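Side-chain contacts in cGAS/DncV-like nucleotidyltransferase in E. coli homolog (PDB 6E0K), which joins UTP and ATP into the second messenger 3',3'-cUAMP, a signal in CBASS antiviral defence that triggers abortive infection: residues T53-D58 and A196-I201; R191-A196 and R277-L282. All coordinates share one frame; numbering follows the deposited sequence.

In the fold
From the N terminus, the chain passes through helix 47-50 into the loop holding 53-58, which leads to strand 61-68 of the nucleotidyltransferase core. Contact 1 closes a 137-residue span, containing most of the mixed sheet, by laying this loop on helix 186-202. Contact 2 starts inside that span, on the same helix, and reaches across 80 largely helical and strand-free residues to helix 269-285. The two loops therefore cross rather than nest, and they share Ala196. With centres 11 Å apart, they place helix 186-202 between core loop and C-terminal helix; Thr53 O and Lys194 NZ, 3.0 Å apart, add a probable hydrogen bond between the contacts.

Contact 1 (T53-D58 and A196-I201); sequences TNIRGD and ARTYLI
Ile55 sets its CD1 methyl against the edge of the Arg197 guanidinium and the Thr198 hydroxyl, 3.8 Å from Thr198 OG1 and 3.9 Å from Arg197 NH2. Both distances are van der Waals separations, and the contact buries just 74 Å² in all. CD1 lies near the guanidinium plane, so this is no stack on a face. The Ile55 side chain gets there with CG1 between the backbone N and the carbonyl carbon (chi1 58°) and CD1 extended beyond it.

On the helix, Arg197 bends at chi3 (64°) and turns its head back to its neighbour: NH2 donates to Thr198 OG1 at 2.9 Å. The hydroxyl is also bonded to Lys194 O one turn earlier, giving OG1 two polar partners besides the methyl. Arg197 NH1 bonds Ala210 O and Ser212 OG; as Ser212 binds ATP, Arg197 is probably a second-shell residue that helps position Ser212.

The loop, just ahead of the magnesium ligands Asp60 and Asp62, is braced within itself by a side-on salt bridge in which Arg56 grips Asp58 with NE and NH2.

No hydrogen bond crosses between 53-58 and 196-201. Between these two segments the contact is van der Waals only; the polar tie of the same loop to the helix is Thr53 O to Lys194 NZ. An aliphatic tip rests on polar groups already paired within their own side of the fold, so the attraction is chiefly dispersive and little directional.

Contact 2 (R191-A196 and R277-L282); sequences RMFKNA and RYMDDL
The Phe193 ring is met on one face by Met192 CE, 3.5 Å above its plane and offset toward the rim, and at its edge by Met279 SD. The latter is a Met-aromatic contact: the sulfur is 5.1 Å from the ring centroid and 82° off the ring normal, essentially in the plane, with CD1 as the nearest ring atom at 3.9 Å. It sits where helices 186-202 and 269-285 pack nearly at right angles, their short segments crossing at 83° with axes 11.6 Å apart.

Met279 spans much of that gap on the side of the small Ala196. Its chi1 and chi2 (-61°) place the sulfur so that Met279 SD touches both Phe193 CD1 and Ala196 CB, 4.0 Å from the latter. All four touching residues are buried, and together the segments cover 160 Å².

Phe193 also meets the Phe235 ring and touches Leu215 and Leu219 of helix 212-220, so the crossing belongs to a larger apolar core of the helical part, built on a helix that also carries the ATP-binding Lys194. One turn on from Met279, Leu282 completes the contact, its CD2 methyl 3.8 Å from Ala196 CB.

Contact 1 (T53-D58 and A196-I201)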
loop_
_atom_site.group_PDB
_atom_site.type_symbol
_atom_site.label_atom_id
_atom_site.label_comp_id
_atom_site.label_asym_id
_atom_site.label_seq_id
_atom_site.Cartn_x
_atom_site.Cartn_y
_atom_site.Cartn_z
ATOM N N THR A 53 3.696 -8.803 -0.118
ATOM C CA THR A 53 3.000 -9.086 1.128
ATOM C C THR A 53 1.616 -9.667 0.901
ATOM O O THR A 53 0.833 -9.758 1.853
ATOM C CB THR A 53 2.894 -7.819 1.982
ATOM O OG1 THR A 53 2.214 -6.807 1.235
ATOM C CG2 THR A 53 4.274 -7.310 2.344
ATOM N N ASN A 54 1.307 -10.110 -0.319
ATOM C CA ASN A 54 0.013 -10.732 -0.576
ATOM C C ASN A 54 -0.072 -12.110 0.086
ATOM O O ASN A 54 0.847 -12.930 -0.031
ATOM C CB ASN A 54 -0.231 -10.855 -2.086
ATOM C CG ASN A 54 0.862 -11.639 -2.791
ATOM O OD1 ASN A 54 2.026 -11.220 -2.813
ATOM N ND2 ASN A 54 0.492 -12.771 -3.379
ATOM N N ILE A 55 -1.163 -12.351 0.818
ATOM C CA ILE A 55 -1.364 -13.657 1.447
ATOM C C ILE A 55 -2.259 -14.565 0.620
ATOM O O ILE A 55 -2.378 -15.761 0.938
ATOM C CB ILE A 55 -1.912 -13.518 2.887
ATOM C CG1 ILE A 55 -3.240 -12.758 2.902
ATOM C CG2 ILE A 55 -0.868 -12.843 3.786
ATOM C CD1 ILE A 55 -3.935 -12.756 4.261
ATOM N N ARG A 56 -2.872 -14.050 -0.445
ATOM C CA ARG A 56 -3.605 -14.864 -1.405
ATOM C C ARG A 56 -3.066 -14.592 -2.802
ATOM O O ARG A 56 -2.308 -13.641 -3.031
ATOM C CB ARG A 56 -5.115 -14.579 -1.368
ATOM C CG ARG A 56 -5.740 -14.700 0.025
ATOM C CD ARG A 56 -7.248 -14.611 -0.047
ATOM N NE ARG A 56 -7.777 -15.610 -0.971
ATOM C CZ ARG A 56 -8.101 -16.853 -0.635
ATOM N NH1 ARG A 56 -7.960 -17.271 0.619
ATOM N NH2 ARG A 56 -8.571 -17.684 -1.555
ATOM N N GLY A 57 -3.484 -15.436 -3.744
ATOM C CA GLY A 57 -3.165 -15.226 -5.141
ATOM C C GLY A 57 -4.327 -14.766 -5.979
ATOM O O GLY A 57 -4.181 -14.677 -7.212
ATOM N N ASP A 58 -5.483 -14.474 -5.385
ATOM C CA ASP A 58 -6.695 -14.171 -6.136
ATOM C C ASP A 58 -7.310 -12.835 -5.748
ATOM O O ASP A 58 -8.465 -12.566 -6.110
ATOM C CB ASP A 58 -7.723 -15.304 -5.977
ATOM C CG ASP A 58 -8.177 -15.507 -4.537
ATOM O OD1 ASP A 58 -7.731 -14.768 -3.634
ATOM O OD2 ASP A 58 -8.995 -16.434 -4.304
ATOM N N ALA A 196 -2.277 -14.147 10.601
ATOM C CA ALA A 196 -2.765 -14.260 11.976
ATOM C C ALA A 196 -4.033 -13.435 12.166
ATOM O O ALA A 196 -5.024 -13.915 12.728
ATOM C CB ALA A 196 -1.674 -13.820 12.950
ATOM N N ARG A 197 -4.015 -12.191 11.681
ATOM C CA ARG A 197 -5.193 -11.330 11.700
ATOM C C ARG A 197 -6.381 -11.985 11.001
ATOM O O ARG A 197 -7.488 -12.040 11.548
ATOM C CB ARG A 197 -4.837 -9.994 11.030
ATOM C CG ARG A 197 -6.003 -9.061 10.734
ATOM C CD ARG A 197 -5.663 -8.199 9.518
ATOM N NE ARG A 197 -5.506 -9.047 8.353
ATOM C CZ ARG A 197 -5.087 -8.662 7.149
ATOM N NH1 ARG A 197 -4.750 -7.395 6.871
ATOM N NH2 ARG A 197 -5.010 -9.574 6.195
ATOM N N THR A 198 -6.172 -12.475 9.776
ATOM C CA THR A 198 -7.266 -13.041 8.994
ATOM C C THR A 198 -7.798 -14.326 9.622
ATOM O O THR A 198 -9.006 -14.577 9.596
ATOM C CB THR A 198 -6.788 -13.258 7.558
ATOM O OG1 THR A 198 -6.531 -11.971 6.984
ATOM C CG2 THR A 198 -7.827 -13.993 6.721
ATOM N N TYR A 199 -6.918 -15.129 10.220
ATOM C CA TYR A 199 -7.370 -16.289 10.984
ATOM C C TYR A 199 -8.352 -15.881 12.079
ATOM O O TYR A 199 -9.390 -16.532 12.271
ATOM C CB TYR A 199 -6.152 -17.012 11.567
ATOM C CG TYR A 199 -6.446 -18.065 12.610
ATOM C CD1 TYR A 199 -6.420 -17.757 13.959
ATOM C CD2 TYR A 199 -6.705 -19.369 12.240
ATOM C CE1 TYR A 199 -6.682 -18.716 14.911
ATOM C CE2 TYR A 199 -6.955 -20.333 13.191
ATOM C CZ TYR A 199 -6.945 -19.994 14.521
ATOM O OH TYR A 199 -7.199 -20.946 15.479
ATOM N N LEU A 200 -8.062 -14.776 12.780
ATOM C CA LEU A 200 -8.957 -14.326 13.843
ATOM C C LEU A 200 -10.252 -13.757 13.281
ATOM O O LEU A 200 -11.334 -14.012 13.823
ATOM C CB LEU A 200 -8.243 -13.290 14.713
ATOM C CG LEU A 200 -7.150 -13.863 15.609
ATOM C CD1 LEU A 200 -6.395 -12.713 16.231
ATOM C CD2 LEU A 200 -7.760 -14.736 16.690
ATOM N N ILE A 201 -10.162 -12.983 12.191
ATOM C CA ILE A 201 -11.370 -12.429 11.580
ATOM C C ILE A 201 -12.296 -13.551 11.130
ATOM O O ILE A 201 -13.524 -13.449 11.261
ATOM C CB ILE A 201 -11.006 -11.495 10.407
ATOM C CG1 ILE A 201 -10.242 -10.268 10.915
ATOM C CG2 ILE A 201 -12.254 -11.059 9.668
ATOM C CD1 ILE A 201 -9.677 -9.390 9.775
#

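Contact 2 (R191-A196 and R277-L282)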
loop_
_atom_site.group_PDB
_atom_site.type_symbol
_atom_site.label_atom_id
_atom_site.label_comp_id
_atom_site.label_asym_id
_atom_site.label_seq_id
_atom_site.Cartn_x
_atom_site.Cartn_y
_atom_site.Cartn_z
ATOM N N ARG A 191 3.517 -10.928 6.335
ATOM C CA ARG A 191 2.525 -11.904 5.898
ATOM C C ARG A 191 2.052 -12.763 7.059
ATOM O O ARG A 191 0.861 -13.072 7.156
ATOM C CB ARG A 191 3.093 -12.771 4.771
ATOM C CG ARG A 191 3.440 -11.919 3.536
ATOM C CD ARG A 191 3.773 -12.772 2.313
ATOM N NE ARG A 191 4.837 -13.734 2.596
ATOM C CZ ARG A 191 6.103 -13.614 2.196
ATOM N NH1 ARG A 191 6.496 -12.587 1.450
ATOM N NH2 ARG A 191 6.984 -14.561 2.536
ATOM N N MET A 192 2.974 -13.150 7.946
ATOM C CA MET A 192 2.605 -13.890 9.152
ATOM C C MET A 192 1.546 -13.143 9.951
ATOM O O MET A 192 0.520 -13.716 10.331
ATOM C CB MET A 192 3.840 -14.132 10.010
ATOM C CG MET A 192 3.514 -14.856 11.324
ATOM S SD MET A 192 4.905 -14.859 12.467
ATOM C CE MET A 192 4.995 -13.125 12.933
ATOM N N PHE A 193 1.760 -11.849 10.194
ATOM C CA PHE A 193 0.779 -11.103 10.972
ATOM C C PHE A 193 -0.522 -10.893 10.200
ATOM O O PHE A 193 -1.603 -10.932 10.795
ATOM C CB PHE A 193 1.371 -9.771 11.430
ATOM C CG PHE A 193 2.275 -9.905 12.617
ATOM C CD1 PHE A 193 1.782 -10.362 13.836
ATOM C CD2 PHE A 193 3.618 -9.561 12.530
ATOM C CE1 PHE A 193 2.616 -10.491 14.939
ATOM C CE2 PHE A 193 4.456 -9.663 13.641
ATOM C CZ PHE A 193 3.948 -10.147 14.849
ATOM N N LYS A 194 -0.448 -10.672 8.883
ATOM C CA LYS A 194 -1.674 -10.604 8.089
ATOM C C LYS A 194 -2.483 -11.889 8.196
ATOM O O LYS A 194 -3.710 -11.852 8.341
ATOM C CB LYS A 194 -1.347 -10.314 6.618
ATOM C CG LYS A 194 -1.018 -8.879 6.331
ATOM C CD LYS A 194 -0.710 -8.758 4.845
ATOM C CE LYS A 194 -0.551 -7.350 4.380
ATOM N NZ LYS A 194 -0.679 -7.404 2.881
ATOM N N ASN A 195 -1.826 -13.038 8.055
ATOM C CA ASN A 195 -2.556 -14.299 8.166
ATOM C C ASN A 195 -3.043 -14.559 9.590
ATOM O O ASN A 195 -4.121 -15.144 9.774
ATOM C CB ASN A 195 -1.688 -15.450 7.670
ATOM C CG ASN A 195 -1.946 -15.793 6.207
ATOM O OD1 ASN A 195 -3.096 -15.852 5.746
ATOM N ND2 ASN A 195 -0.873 -16.012 5.466
ATOM N N ALA A 196 -2.277 -14.147 10.601
ATOM C CA ALA A 196 -2.765 -14.260 11.976
ATOM C C ALA A 196 -4.033 -13.435 12.166
ATOM O O ALA A 196 -5.024 -13.915 12.728
ATOM C CB ALA A 196 -1.674 -13.820 12.950
ATOM N N ARG A 277 -3.503 -6.320 21.383
ATOM C CA ARG A 277 -4.252 -7.153 22.328
ATOM C C ARG A 277 -4.704 -8.458 21.681
ATOM O O ARG A 277 -4.635 -9.526 22.307
ATOM C CB ARG A 277 -5.460 -6.391 22.887
ATOM C CG ARG A 277 -5.112 -5.334 23.907
ATOM C CD ARG A 277 -6.352 -4.819 24.636
ATOM N NE ARG A 277 -7.330 -4.173 23.761
ATOM C CZ ARG A 277 -7.315 -2.885 23.433
ATOM N NH1 ARG A 277 -6.342 -2.090 23.866
ATOM N NH2 ARG A 277 -8.275 -2.394 22.659
ATOM N N TYR A 278 -5.155 -8.403 20.422
ATOM C CA TYR A 278 -5.615 -9.627 19.778
ATOM C C TYR A 278 -4.446 -10.567 19.489
ATOM O O TYR A 278 -4.581 -11.790 19.608
ATOM C CB TYR A 278 -6.398 -9.297 18.494
ATOM C CG TYR A 278 -7.872 -8.998 18.732
ATOM C CD1 TYR A 278 -8.280 -7.782 19.271
ATOM C CD2 TYR A 278 -8.848 -9.935 18.412
ATOM C CE1 TYR A 278 -9.629 -7.506 19.476
ATOM C CE2 TYR A 278 -10.188 -9.673 18.620
ATOM C CZ TYR A 278 -10.575 -8.464 19.155
ATOM O OH TYR A 278 -11.917 -8.187 19.372
ATOM N N MET A 279 -3.277 -10.018 19.149
ATOM C CA MET A 279 -2.105 -10.869 18.955
ATOM C C MET A 279 -1.659 -11.501 20.264
ATOM O O MET A 279 -1.301 -12.681 20.292
ATOM C CB MET A 279 -0.965 -10.060 18.339
ATOM C CG MET A 279 -1.248 -9.620 16.909
ATOM S SD MET A 279 -1.520 -10.985 15.719
ATOM C CE MET A 279 -3.301 -10.923 15.531
ATOM N N ASP A 280 -1.684 -10.731 21.358
ATOM C CA ASP A 280 -1.391 -11.285 22.676
ATOM C C ASP A 280 -2.315 -12.454 22.993
ATOM O O ASP A 280 -1.867 -13.512 23.450
ATOM C CB ASP A 280 -1.567 -10.206 23.741
ATOM C CG ASP A 280 -0.326 -9.373 23.979
ATOM O OD1 ASP A 280 0.797 -9.807 23.652
ATOM O OD2 ASP A 280 -0.488 -8.268 24.550
ATOM N N ASP A 281 -3.625 -12.252 22.807
ATOM C CA ASP A 281 -4.599 -13.286 23.156
ATOM C C ASP A 281 -4.419 -14.522 22.293
ATOM O O ASP A 281 -4.550 -15.650 22.781
ATOM C CB ASP A 281 -6.030 -12.770 22.988
ATOM C CG ASP A 281 -6.440 -11.771 24.036
ATOM O OD1 ASP A 281 -5.785 -11.685 25.095
ATOM O OD2 ASP A 281 -7.456 -11.083 23.790
ATOM N N LEU A 282 -4.159 -14.330 20.996
ATOM C CA LEU A 282 -3.904 -15.458 20.102
ATOM C C LEU A 282 -2.730 -16.284 20.602
ATOM O O LEU A 282 -2.801 -17.520 20.690
ATOM C CB LEU A 282 -3.628 -14.927 18.692
ATOM C CG LEU A 282 -3.150 -15.918 17.646
ATOM C CD1 LEU A 282 -4.279 -16.893 17.315
ATOM C CD2 LEU A 282 -2.727 -15.136 16.404
#